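Local structure of H127A/Y244A mutant of alginate lyase AlyC3 in complex with dimannuronate (Psychromonas sp., 7C8F) at residues T25-Q30 with N78-H83; S98-I103 with H254-E259; K111-K116 with Q245-M250; A202-I207 with D217-R222. The protein cleaves alginate as a PL7-family lyase, probably by beta-elimination, and is here a double mutant holding a dimannuronate in its substrate cleft. All coordinates share one frame; numbering follows the deposited sequence.

How the interactions relate
All four contacts lie in one alginate lyase domain of the concanavalin-like clan, in which two antiparallel sheets face each other. Interaction 1 comes first along the chain and sits in the sheet that includes strands 27-31 and 77-82. Interaction 2 pairs strands 93-103 and 250-264 of the other sheet, its centre about 15 Å from that of interaction 1, and the chain loop it closes encloses interactions 3 and 4. Interaction 4 continues the same sheet: strands 93-103 and 203-210 are neighbours, the two centres about 10 Å apart. Interaction 3, a loop contact about 23 Å or more from the other centres, lies near the bound mannuronate. The set spans both sheets and the substrate side.

Interaction 1 (T25-Q30 with N78-H83); sequences TESELQ and NEVRVH. With MLI (malonate ion), chain F.
E28 and H83 join the two segments through their side chains: H83 NE2 donates to E28 OE1 over 2.7 Å. E28 OE1 lies in the ring plane, while NE2 approaches it on the anti side, 23° out of the carboxylate plane; the two planes are 88° apart. E28 CG, between its backbone N and carbonyl carbon (chi1 63°), is 3.4 Å from H83 NE2. H83 ND1 lies 2.7 Å from a water that donates to T25 O.

Backbone bonds pair the antiparallel strands. E28 and R81 exchange two, Q30 and E79 two more, and H83 N closes on E26 O at 2.8 Å. Strand 77-82 thus lies between 27-31 and 235-240, where V82 bonds F238 by its backbone.

Polar groups gather on the face of E28, Q30 and R81. Q30 NE2 donates to E28 OE2 at 3.0 Å and to malonate O8 at 2.9 Å. The same O8 takes R81 NE at 2.8 Å, while R81 NH1 goes to O9. K128 and Y43 also hydrogen-bond the malonate.

The ion probably comes from the crystallisation liquor; its binding suggests a patch that can accept a carboxylate, with E28 held at both oxygens by H83 and Q30.

Interaction 2 (S98-I103 with H254-E259); sequences SAEVEI and HFNKLE
S98 to E102 run antiparallel to E259 back to H254, strands 98-103 and 257-259 being 158° apart, and a beta bulge shifts the register by one between E100 and V101. E100 N donates to K257 O over 3.1 Å, whereas N256 N makes a weak bond to E100 O; beyond the bulge E102 and H254 exchange two regular bonds.

On one face the E100 and N256 side chains run alongside each other in the same direction. N256 CG, anti to its backbone N (chi1 179°), comes within 3.8 Å of E100 OE1. N256 ND2 donates to E100 OE1 at 2.8 Å, nearly along that C-O axis, and amide and carboxylate are almost coplanar at 13°. E100 CG rests 3.9 Å from K257 CB, and OE2 accepts from a water that in turn accepts from K257 NZ. An alanine in place of E100 would probably leave the N256 amide without its acceptor and more able to turn, and break the water link to K257.

The opposite face is apolar. V101 CG2 sits over the F255 ring, 3.9 Å from its centroid, a CH-pi contact. A99 CB approaches F255 CE2 at 4.0 Å.

The ring of F69 meets F255 from strand 67-72, the next strand of the sheet. A99 and F255 also touch L123 on strand 119-129 of the facing sheet, while strand 203-210 pairs along the far side of 93-103.

Interaction 3 (K111-K116 with Q245-M250); sequences KNSNSK and QFTNGM
An ST turn at S113 receives T247 on the substrate side of this two-sheet lyase fold, where the loop before strand 119-129 meets the loop after strand 242-245. The side chain of Q245, its OE1 bonded to T121, comes within about 4 Å of a bound mannuronate, so at this end the contact probably borders the sugar site.

S113 OG is the focus. S113 OG, anti to the backbone N (chi1 179°), accepts S115 N at 3.0 Å, the bond that defines the turn, and T247 N across the contact at 3.0 Å with a nearly straight N-H at 177°. A third hydrogen bond joins OG to N118 OD1, so three partners fix this one hydroxyl. The return bond runs from N114 N to T247 OG1 at 3.2 Å, so T247 is held by its amide on the S113 hydroxyl and by its own hydroxyl on the N114 amide.

N112 CB and N248 CB make a carbon contact at 3.9 Å. F246 CB lies beside S113 OG, while its ring leads away toward I120. The hydroxyl of S115 is bonded to the backbone N of Q117, a residue of the glycan pocket, so S115 probably helps to position a pocket residue from the second shell.

Solvent joins the two backbones as well: one water accepts from N112 N at 2.9 Å and donates to T247 O at 2.8 Å.

Interaction 4 (A202-I207 with D217-R222); sequences ATAFDI and DVDGKR
F205 and V218 run alongside each other in the same direction in the beta hairpin of strands 203-210 and 213-218, with V218 CG2 4.0 Å from F205 CD2 of the ring. F158 and F122 each make an edge-to-face pairing with that ring, on the buried side of the sheet. The second flat group is the carboxylate of D217: in one of two modelled conformers, R222 meets it with NE and NH1, one to the syn lone pair of each oxygen. A third is the D219 carboxylate, whose OD1 is met by A204 N from above its plane, 35° out of it.

Regular pairing holds between D206 and D217, which exchange backbone bonds of 2.9 Å from D206 N to D217 O and from D217 N to D206 O. A type I' turn from V218 to K221 then takes the chain away from strand 203-210. D219 N still donates to A204 O at 2.8 Å, but the acceptor for A204 N is now the side-chain OD1 of D219, at 2.9 Å and 175°. D219 CG, anti to its carbonyl carbon (chi1 -68°), lies on the A204 side for this.

The carboxylates of D206 and D217 come close, bridged by a water that donates to OD2 of each, while D206 OD1 is bonded to S98. An alanine in place of D217 would probably leave the R222 guanidinium, in the conformer described, without its carboxylate and this water less firmly placed.

Beside the turn, T203 CG2 touches V218 CG1 at 3.7 Å, and another water donates to T203 OG1 at 2.8 Å and to D219 OD2 at 2.6 Å.

Interaction 1 (T25-Q30 with N78-H83)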
# COMPACT_ATOMS: atom_id res chain seq x y z
N THR B 25 -8.69 -0.02 -29.17
CA THR B 25 -7.56 -0.95 -29.24
C THR B 25 -6.79 -1.06 -27.95
O THR B 25 -6.11 -1.99 -27.72
CB THR B 25 -6.55 -0.59 -30.35
OG1 THR B 25 -5.99 0.70 -30.14
CG2 THR B 25 -7.19 -0.65 -31.70
N GLU B 26 -6.96 -0.08 -27.11
CA GLU B 26 -6.29 -0.02 -25.82
C GLU B 26 -7.12 -0.58 -24.67
O GLU B 26 -6.71 -0.54 -23.56
CB GLU B 26 -5.95 1.44 -25.50
CG GLU B 26 -4.86 2.07 -26.38
CD GLU B 26 -3.49 1.56 -26.05
OE1 GLU B 26 -3.15 1.55 -24.88
OE2 GLU B 26 -2.76 1.16 -26.95
N SER B 27 -8.28 -1.10 -25.01
CA SER B 27 -9.23 -1.55 -24.02
C SER B 27 -9.93 -2.86 -24.27
O SER B 27 -9.72 -3.49 -25.26
CB SER B 27 -10.36 -0.50 -23.92
OG SER B 27 -9.91 0.81 -23.79
N GLU B 28 -10.77 -3.22 -23.32
CA GLU B 28 -11.68 -4.34 -23.43
C GLU B 28 -13.07 -3.84 -23.03
O GLU B 28 -13.16 -2.81 -22.48
CB GLU B 28 -11.28 -5.56 -22.61
CG GLU B 28 -11.23 -5.35 -21.11
CD GLU B 28 -10.68 -6.56 -20.41
OE1 GLU B 28 -9.65 -7.06 -20.84
OE2 GLU B 28 -11.30 -6.97 -19.45
N LEU B 29 -14.11 -4.59 -23.34
CA LEU B 29 -15.48 -4.25 -22.97
C LEU B 29 -15.90 -5.14 -21.81
O LEU B 29 -15.76 -6.36 -21.87
CB LEU B 29 -16.43 -4.47 -24.15
CG LEU B 29 -17.89 -4.12 -23.87
CD1 LEU B 29 -18.07 -2.61 -23.65
CD2 LEU B 29 -18.79 -4.60 -25.01
N GLN B 30 -16.36 -4.51 -20.73
CA GLN B 30 -16.84 -5.21 -19.54
C GLN B 30 -18.31 -4.84 -19.41
O GLN B 30 -18.64 -3.69 -19.10
CB GLN B 30 -16.03 -4.81 -18.30
CG GLN B 30 -14.53 -5.07 -18.48
CD GLN B 30 -13.70 -4.84 -17.22
OE1 GLN B 30 -14.14 -4.20 -16.26
NE2 GLN B 30 -12.48 -5.36 -17.23
N ASN B 78 -21.67 -1.23 -17.98
CA ASN B 78 -21.34 -1.37 -19.39
C ASN B 78 -20.23 -0.36 -19.67
O ASN B 78 -20.49 0.83 -19.82
CB ASN B 78 -22.58 -1.09 -20.23
CG ASN B 78 -22.28 -1.10 -21.72
OD1 ASN B 78 -21.18 -1.46 -22.14
ND2 ASN B 78 -23.28 -0.73 -22.52
N GLU B 79 -18.99 -0.84 -19.70
CA GLU B 79 -17.85 0.06 -19.69
C GLU B 79 -16.73 -0.44 -20.57
O GLU B 79 -16.45 -1.65 -20.62
CB GLU B 79 -17.27 0.20 -18.27
CG GLU B 79 -18.21 0.87 -17.28
CD GLU B 79 -17.79 0.65 -15.84
OE1 GLU B 79 -17.45 -0.50 -15.47
OE2 GLU B 79 -17.79 1.64 -15.09
N VAL B 80 -16.06 0.49 -21.24
CA VAL B 80 -14.75 0.22 -21.83
C VAL B 80 -13.70 0.38 -20.73
O VAL B 80 -13.69 1.39 -20.01
CB VAL B 80 -14.49 1.18 -23.00
CG1 VAL B 80 -13.02 1.22 -23.35
CG2 VAL B 80 -15.31 0.78 -24.23
N ARG B 81 -12.83 -0.62 -20.59
CA ARG B 81 -11.82 -0.69 -19.54
C ARG B 81 -10.46 -0.60 -20.23
O ARG B 81 -10.07 -1.53 -20.95
CB ARG B 81 -11.96 -1.97 -18.72
CG ARG B 81 -11.08 -2.08 -17.48
CD ARG B 81 -9.68 -2.63 -17.78
NE ARG B 81 -9.07 -3.23 -16.57
CZ ARG B 81 -7.85 -2.99 -16.11
NH1 ARG B 81 -7.42 -3.62 -15.01
NH2 ARG B 81 -7.02 -2.17 -16.76
N VAL B 82 -9.78 0.53 -20.07
CA VAL B 82 -8.47 0.71 -20.69
C VAL B 82 -7.47 -0.20 -20.00
O VAL B 82 -7.38 -0.25 -18.77
CB VAL B 82 -8.05 2.19 -20.63
CG1 VAL B 82 -6.71 2.41 -21.31
CG2 VAL B 82 -9.13 3.09 -21.27
N HIS B 83 -6.70 -0.96 -20.80
CA HIS B 83 -5.92 -2.07 -20.26
C HIS B 83 -4.76 -1.66 -19.37
O HIS B 83 -4.38 -2.42 -18.47
CB HIS B 83 -5.41 -2.94 -21.41
CG HIS B 83 -6.42 -3.91 -21.90
ND1 HIS B 83 -6.66 -4.13 -23.24
CD2 HIS B 83 -7.25 -4.74 -21.23
CE1 HIS B 83 -7.59 -5.06 -23.37
NE2 HIS B 83 -7.96 -5.45 -22.17
C1 MLI F . -11.26 -6.13 -13.10
C2 MLI F . -12.06 -7.17 -13.83
C3 MLI F . -10.28 -5.46 -14.01
O6 MLI F . -13.27 -7.07 -13.82
O7 MLI F . -11.52 -8.09 -14.40
O8 MLI F . -10.68 -4.92 -15.01
O9 MLI F . -9.15 -5.52 -13.66
O HOH W 1 -5.27 -3.34 -25.43
O HOH W 2 -16.37 -3.41 -15.11
O HOH W 3 -18.21 -2.90 -16.44

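Interaction 2 (S98-I103 with H254-E259)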
# COMPACT_ATOMS: atom_id res chain seq x y z
N SER B 98 -9.93 11.50 -22.02
CA SER B 98 -10.69 12.65 -22.48
C SER B 98 -12.00 12.21 -23.06
O SER B 98 -12.03 11.38 -23.90
CB SER B 98 -9.92 13.41 -23.55
OG SER B 98 -8.68 13.81 -23.11
N ALA B 99 -13.07 12.84 -22.60
CA ALA B 99 -14.37 12.52 -23.07
C ALA B 99 -15.27 13.74 -23.25
O ALA B 99 -15.05 14.73 -22.68
CB ALA B 99 -15.03 11.57 -22.09
N GLU B 100 -16.28 13.58 -24.08
CA GLU B 100 -17.36 14.55 -24.24
C GLU B 100 -18.60 13.70 -24.08
O GLU B 100 -18.80 12.81 -24.81
CB GLU B 100 -17.34 15.31 -25.53
CG GLU B 100 -16.17 16.23 -25.63
CD GLU B 100 -16.03 16.93 -26.96
OE1 GLU B 100 -16.84 16.62 -27.84
OE2 GLU B 100 -15.13 17.74 -27.08
N VAL B 101 -19.40 13.97 -23.07
CA VAL B 101 -20.52 13.16 -22.72
C VAL B 101 -21.83 13.90 -22.47
O VAL B 101 -21.83 14.97 -21.96
CB VAL B 101 -20.20 12.49 -21.36
CG1 VAL B 101 -21.23 11.45 -21.01
CG2 VAL B 101 -18.83 11.90 -21.35
N GLU B 102 -22.91 13.24 -22.83
CA GLU B 102 -24.26 13.67 -22.56
C GLU B 102 -25.02 12.51 -21.94
O GLU B 102 -25.07 11.46 -22.48
CB GLU B 102 -24.98 14.11 -23.83
CG GLU B 102 -26.38 14.63 -23.58
CD GLU B 102 -27.07 15.11 -24.83
OE1 GLU B 102 -26.46 15.14 -25.88
OE2 GLU B 102 -28.24 15.43 -24.74
N ILE B 103 -25.61 12.72 -20.79
CA ILE B 103 -26.44 11.72 -20.14
C ILE B 103 -27.88 11.96 -20.58
O ILE B 103 -28.39 13.08 -20.46
CB ILE B 103 -26.30 11.79 -18.61
CG1 ILE B 103 -24.82 11.74 -18.20
CG2 ILE B 103 -27.10 10.67 -17.94
CD1 ILE B 103 -24.13 10.44 -18.56
N HIS B 254 -24.19 9.18 -24.09
CA HIS B 254 -23.70 9.39 -25.45
C HIS B 254 -22.35 10.09 -25.38
O HIS B 254 -22.24 11.20 -24.84
CB HIS B 254 -24.70 10.22 -26.26
CG HIS B 254 -25.95 9.48 -26.59
ND1 HIS B 254 -26.79 9.86 -27.62
CD2 HIS B 254 -26.52 8.38 -26.03
CE1 HIS B 254 -27.81 9.03 -27.68
NE2 HIS B 254 -27.68 8.13 -26.72
N PHE B 255 -21.31 9.43 -25.91
CA PHE B 255 -19.96 9.99 -25.92
C PHE B 255 -19.66 10.49 -27.33
O PHE B 255 -19.43 9.69 -28.25
CB PHE B 255 -18.94 8.91 -25.56
CG PHE B 255 -18.86 8.59 -24.08
CD1 PHE B 255 -19.88 7.89 -23.44
CD2 PHE B 255 -17.73 8.92 -23.35
CE1 PHE B 255 -19.79 7.57 -22.08
CE2 PHE B 255 -17.63 8.59 -21.98
CZ PHE B 255 -18.66 7.93 -21.35
N ASN B 256 -19.63 11.81 -27.51
CA ASN B 256 -19.17 12.37 -28.78
C ASN B 256 -17.67 12.19 -28.96
O ASN B 256 -17.18 12.19 -30.09
CB ASN B 256 -19.57 13.85 -28.84
CG ASN B 256 -19.12 14.53 -30.12
OD1 ASN B 256 -19.61 14.23 -31.21
ND2 ASN B 256 -18.20 15.48 -29.98
N LYS B 257 -16.94 11.99 -27.86
CA LYS B 257 -15.50 11.87 -27.89
C LYS B 257 -15.10 10.93 -26.77
O LYS B 257 -15.65 10.99 -25.67
CB LYS B 257 -14.83 13.24 -27.69
CG LYS B 257 -13.33 13.18 -27.43
CD LYS B 257 -12.73 14.59 -27.39
CE LYS B 257 -11.24 14.57 -27.11
NZ LYS B 257 -10.66 15.94 -27.13
N LEU B 258 -14.15 10.04 -27.07
CA LEU B 258 -13.55 9.21 -26.03
C LEU B 258 -12.14 8.88 -26.48
O LEU B 258 -11.95 8.21 -27.50
CB LEU B 258 -14.36 7.94 -25.78
CG LEU B 258 -13.81 7.06 -24.65
CD1 LEU B 258 -13.78 7.79 -23.29
CD2 LEU B 258 -14.64 5.80 -24.54
N GLU B 259 -11.16 9.37 -25.73
CA GLU B 259 -9.75 9.23 -26.06
C GLU B 259 -8.96 8.86 -24.82
O GLU B 259 -9.31 9.24 -23.70
CB GLU B 259 -9.19 10.53 -26.63
CG GLU B 259 -9.85 10.93 -27.95
CD GLU B 259 -9.40 12.29 -28.43
OE1 GLU B 259 -8.55 12.92 -27.78
OE2 GLU B 259 -9.92 12.74 -29.48
O HOH W 4 -12.92 17.71 -25.60
O HOH W 5 -26.70 12.91 -27.77

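Interaction 3 (K111-K116 with Q245-M250)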
# COMPACT_ATOMS: atom_id res chain seq x y z
N LYS B 111 -36.95 7.35 -12.34
CA LYS B 111 -38.38 7.45 -11.98
C LYS B 111 -38.87 6.49 -10.95
O LYS B 111 -39.58 6.84 -10.04
CB LYS B 111 -39.25 7.10 -13.20
CG LYS B 111 -39.89 8.19 -13.99
CD LYS B 111 -40.38 7.67 -15.34
CE LYS B 111 -40.96 6.26 -15.31
NZ LYS B 111 -41.74 5.89 -16.54
N ASN B 112 -38.54 5.25 -11.15
CA ASN B 112 -39.00 4.22 -10.28
C ASN B 112 -37.96 3.74 -9.31
O ASN B 112 -38.10 2.70 -8.76
CB ASN B 112 -39.47 3.05 -11.13
CG ASN B 112 -40.88 3.24 -11.66
OD1 ASN B 112 -41.16 2.84 -12.76
ND2 ASN B 112 -41.74 3.75 -10.86
N SER B 113 -36.90 4.51 -9.10
CA SER B 113 -35.88 4.08 -8.17
C SER B 113 -36.14 4.38 -6.73
O SER B 113 -36.63 5.41 -6.38
CB SER B 113 -34.53 4.76 -8.52
OG SER B 113 -33.52 4.39 -7.64
N ASN B 114 -35.78 3.47 -5.89
CA ASN B 114 -35.79 3.70 -4.45
C ASN B 114 -34.38 3.64 -3.87
O ASN B 114 -34.22 3.44 -2.66
CB ASN B 114 -36.74 2.74 -3.73
CG ASN B 114 -36.24 1.31 -3.73
OD1 ASN B 114 -35.38 0.94 -4.53
ND2 ASN B 114 -36.78 0.50 -2.83
N SER B 115 -33.36 3.80 -4.71
CA SER B 115 -31.99 3.86 -4.23
C SER B 115 -31.78 5.13 -3.42
O SER B 115 -32.31 6.19 -3.75
CB SER B 115 -31.02 3.85 -5.41
OG SER B 115 -29.68 4.03 -4.98
N LYS B 116 -30.99 5.01 -2.35
CA LYS B 116 -30.55 6.18 -1.61
C LYS B 116 -29.45 6.94 -2.33
O LYS B 116 -29.20 8.11 -2.01
CB LYS B 116 -30.07 5.78 -0.21
CG LYS B 116 -31.10 5.04 0.63
CD LYS B 116 -30.53 4.64 1.98
CE LYS B 116 -30.33 5.84 2.90
NZ LYS B 116 -31.60 6.27 3.57
N GLN B 245 -26.13 3.19 -10.21
CA GLN B 245 -26.41 3.21 -8.78
C GLN B 245 -27.82 3.77 -8.58
O GLN B 245 -28.01 4.81 -7.94
CB GLN B 245 -25.34 3.99 -8.02
CG GLN B 245 -23.95 3.31 -8.04
CD GLN B 245 -23.03 3.78 -9.18
OE1 GLN B 245 -23.15 4.91 -9.66
NE2 GLN B 245 -22.10 2.92 -9.60
N PHE B 246 -28.80 3.09 -9.17
CA PHE B 246 -30.22 3.42 -9.06
C PHE B 246 -30.97 2.18 -9.50
O PHE B 246 -30.41 1.30 -10.16
CB PHE B 246 -30.59 4.63 -9.93
CG PHE B 246 -30.52 4.37 -11.40
CD1 PHE B 246 -29.31 4.43 -12.07
CD2 PHE B 246 -31.67 4.06 -12.13
CE1 PHE B 246 -29.24 4.19 -13.43
CE2 PHE B 246 -31.60 3.81 -13.48
CZ PHE B 246 -30.39 3.87 -14.14
N THR B 247 -32.24 2.09 -9.11
CA THR B 247 -33.01 0.87 -9.34
C THR B 247 -34.09 1.06 -10.41
O THR B 247 -34.55 2.17 -10.68
CB THR B 247 -33.65 0.32 -8.06
OG1 THR B 247 -34.84 1.06 -7.74
CG2 THR B 247 -32.68 0.37 -6.88
N ASN B 248 -34.45 -0.06 -11.03
CA ASN B 248 -35.68 -0.18 -11.83
C ASN B 248 -35.67 0.71 -13.08
O ASN B 248 -36.73 1.12 -13.55
CB ASN B 248 -36.94 0.08 -11.00
CG ASN B 248 -37.07 -0.88 -9.84
OD1 ASN B 248 -37.11 -0.48 -8.68
ND2 ASN B 248 -37.16 -2.17 -10.15
N GLY B 249 -34.50 0.99 -13.65
CA GLY B 249 -34.43 1.85 -14.81
C GLY B 249 -33.21 1.58 -15.68
O GLY B 249 -32.35 0.76 -15.35
N MET B 250 -33.15 2.29 -16.80
CA MET B 250 -32.06 2.15 -17.75
C MET B 250 -31.33 3.47 -17.93
O MET B 250 -31.95 4.52 -18.14
CB MET B 250 -32.53 1.66 -19.12
CG MET B 250 -31.35 1.30 -20.02
SD MET B 250 -31.80 0.75 -21.66
CE MET B 250 -32.54 -0.84 -21.29
O HOH W 6 -36.17 3.96 -12.14
O HOH W 7 -38.31 3.03 -14.55

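Interaction 4 (A202-I207 with D217-R222)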
# COMPACT_ATOMS: atom_id res chain seq x y z
N ALA B 202 -23.44 18.14 -24.84
CA ALA B 202 -22.32 17.37 -24.31
C ALA B 202 -21.46 18.24 -23.41
O ALA B 202 -21.39 19.47 -23.56
CB ALA B 202 -21.46 16.84 -25.45
N THR B 203 -20.81 17.60 -22.44
CA THR B 203 -19.88 18.25 -21.54
C THR B 203 -18.54 17.54 -21.67
O THR B 203 -18.48 16.31 -21.69
CB THR B 203 -20.38 18.15 -20.10
OG1 THR B 203 -21.64 18.84 -19.99
CG2 THR B 203 -19.40 18.77 -19.12
N ALA B 204 -17.47 18.33 -21.76
CA ALA B 204 -16.12 17.78 -21.92
C ALA B 204 -15.50 17.52 -20.56
O ALA B 204 -15.52 18.38 -19.67
CB ALA B 204 -15.24 18.75 -22.70
N PHE B 205 -14.90 16.34 -20.40
CA PHE B 205 -14.14 15.99 -19.21
C PHE B 205 -12.76 15.51 -19.62
O PHE B 205 -12.63 14.65 -20.50
CB PHE B 205 -14.82 14.85 -18.44
CG PHE B 205 -16.20 15.19 -17.95
CD1 PHE B 205 -17.30 14.98 -18.77
CD2 PHE B 205 -16.40 15.73 -16.68
CE1 PHE B 205 -18.58 15.29 -18.35
CE2 PHE B 205 -17.69 16.04 -16.26
CZ PHE B 205 -18.77 15.82 -17.10
N ASP B 206 -11.72 16.06 -18.99
CA ASP B 206 -10.35 15.60 -19.20
C ASP B 206 -9.77 15.23 -17.85
O ASP B 206 -9.68 16.09 -16.96
CB ASP B 206 -9.50 16.67 -19.89
CG ASP B 206 -10.06 17.09 -21.24
OD1 ASP B 206 -10.16 16.22 -22.13
OD2 ASP B 206 -10.41 18.28 -21.40
N ILE B 207 -9.39 13.97 -17.69
CA ILE B 207 -8.88 13.44 -16.44
C ILE B 207 -7.42 13.06 -16.66
O ILE B 207 -7.12 12.21 -17.50
CB ILE B 207 -9.67 12.20 -15.98
CG1 ILE B 207 -11.15 12.52 -15.83
CG2 ILE B 207 -9.04 11.64 -14.68
CD1 ILE B 207 -12.02 11.29 -15.67
N ASP B 217 -10.43 18.58 -15.72
CA ASP B 217 -10.93 19.77 -16.41
C ASP B 217 -12.32 19.49 -16.94
O ASP B 217 -12.59 18.40 -17.46
CB ASP B 217 -10.04 20.14 -17.61
CG ASP B 217 -8.60 20.37 -17.23
OD1 ASP B 217 -8.33 20.90 -16.13
OD2 ASP B 217 -7.71 20.02 -18.04
N VAL B 218 -13.21 20.48 -16.83
CA VAL B 218 -14.58 20.37 -17.31
C VAL B 218 -14.82 21.53 -18.27
O VAL B 218 -14.62 22.69 -17.90
CB VAL B 218 -15.58 20.39 -16.14
CG1 VAL B 218 -17.02 20.26 -16.64
CG2 VAL B 218 -15.23 19.28 -15.13
N ASP B 219 -15.20 21.20 -19.50
CA ASP B 219 -15.35 22.20 -20.55
C ASP B 219 -14.14 23.11 -20.63
O ASP B 219 -14.25 24.33 -20.80
CB ASP B 219 -16.65 22.99 -20.40
CG ASP B 219 -17.88 22.14 -20.64
OD1 ASP B 219 -17.81 21.20 -21.47
OD2 ASP B 219 -18.92 22.42 -20.01
N GLY B 220 -12.95 22.52 -20.50
CA GLY B 220 -11.70 23.24 -20.63
C GLY B 220 -11.22 23.96 -19.39
O GLY B 220 -10.11 24.52 -19.42
N LYS B 221 -11.99 23.96 -18.31
CA LYS B 221 -11.64 24.68 -17.10
C LYS B 221 -11.16 23.70 -16.03
O LYS B 221 -11.85 22.71 -15.73
CB LYS B 221 -12.85 25.46 -16.59
CG LYS B 221 -12.58 26.24 -15.31
CD LYS B 221 -13.72 27.20 -14.99
CE LYS B 221 -13.56 27.78 -13.60
NZ LYS B 221 -12.21 28.36 -13.37
N ARG B 222 -10.01 23.98 -15.43
CA ARG B 222 -9.48 23.10 -14.40
C ARG B 222 -10.28 23.29 -13.12
O ARG B 222 -10.29 24.36 -12.50
CB ARG B 222 -7.99 23.34 -14.17
CG ARG B 222 -7.29 22.21 -13.42
CD ARG B 222 -5.88 21.98 -13.96
NE ARG B 222 -5.90 21.43 -15.31
CZ ARG B 222 -4.81 21.10 -16.00
NH1 ARG B 222 -4.92 20.60 -17.22
NH2 ARG B 222 -3.61 21.26 -15.46
O HOH W 8 -21.29 21.52 -20.61
O HOH W 9 -12.49 19.63 -20.30
O HOH W 10 -6.86 16.72 -17.29
O HOH W 11 -8.82 20.82 -20.96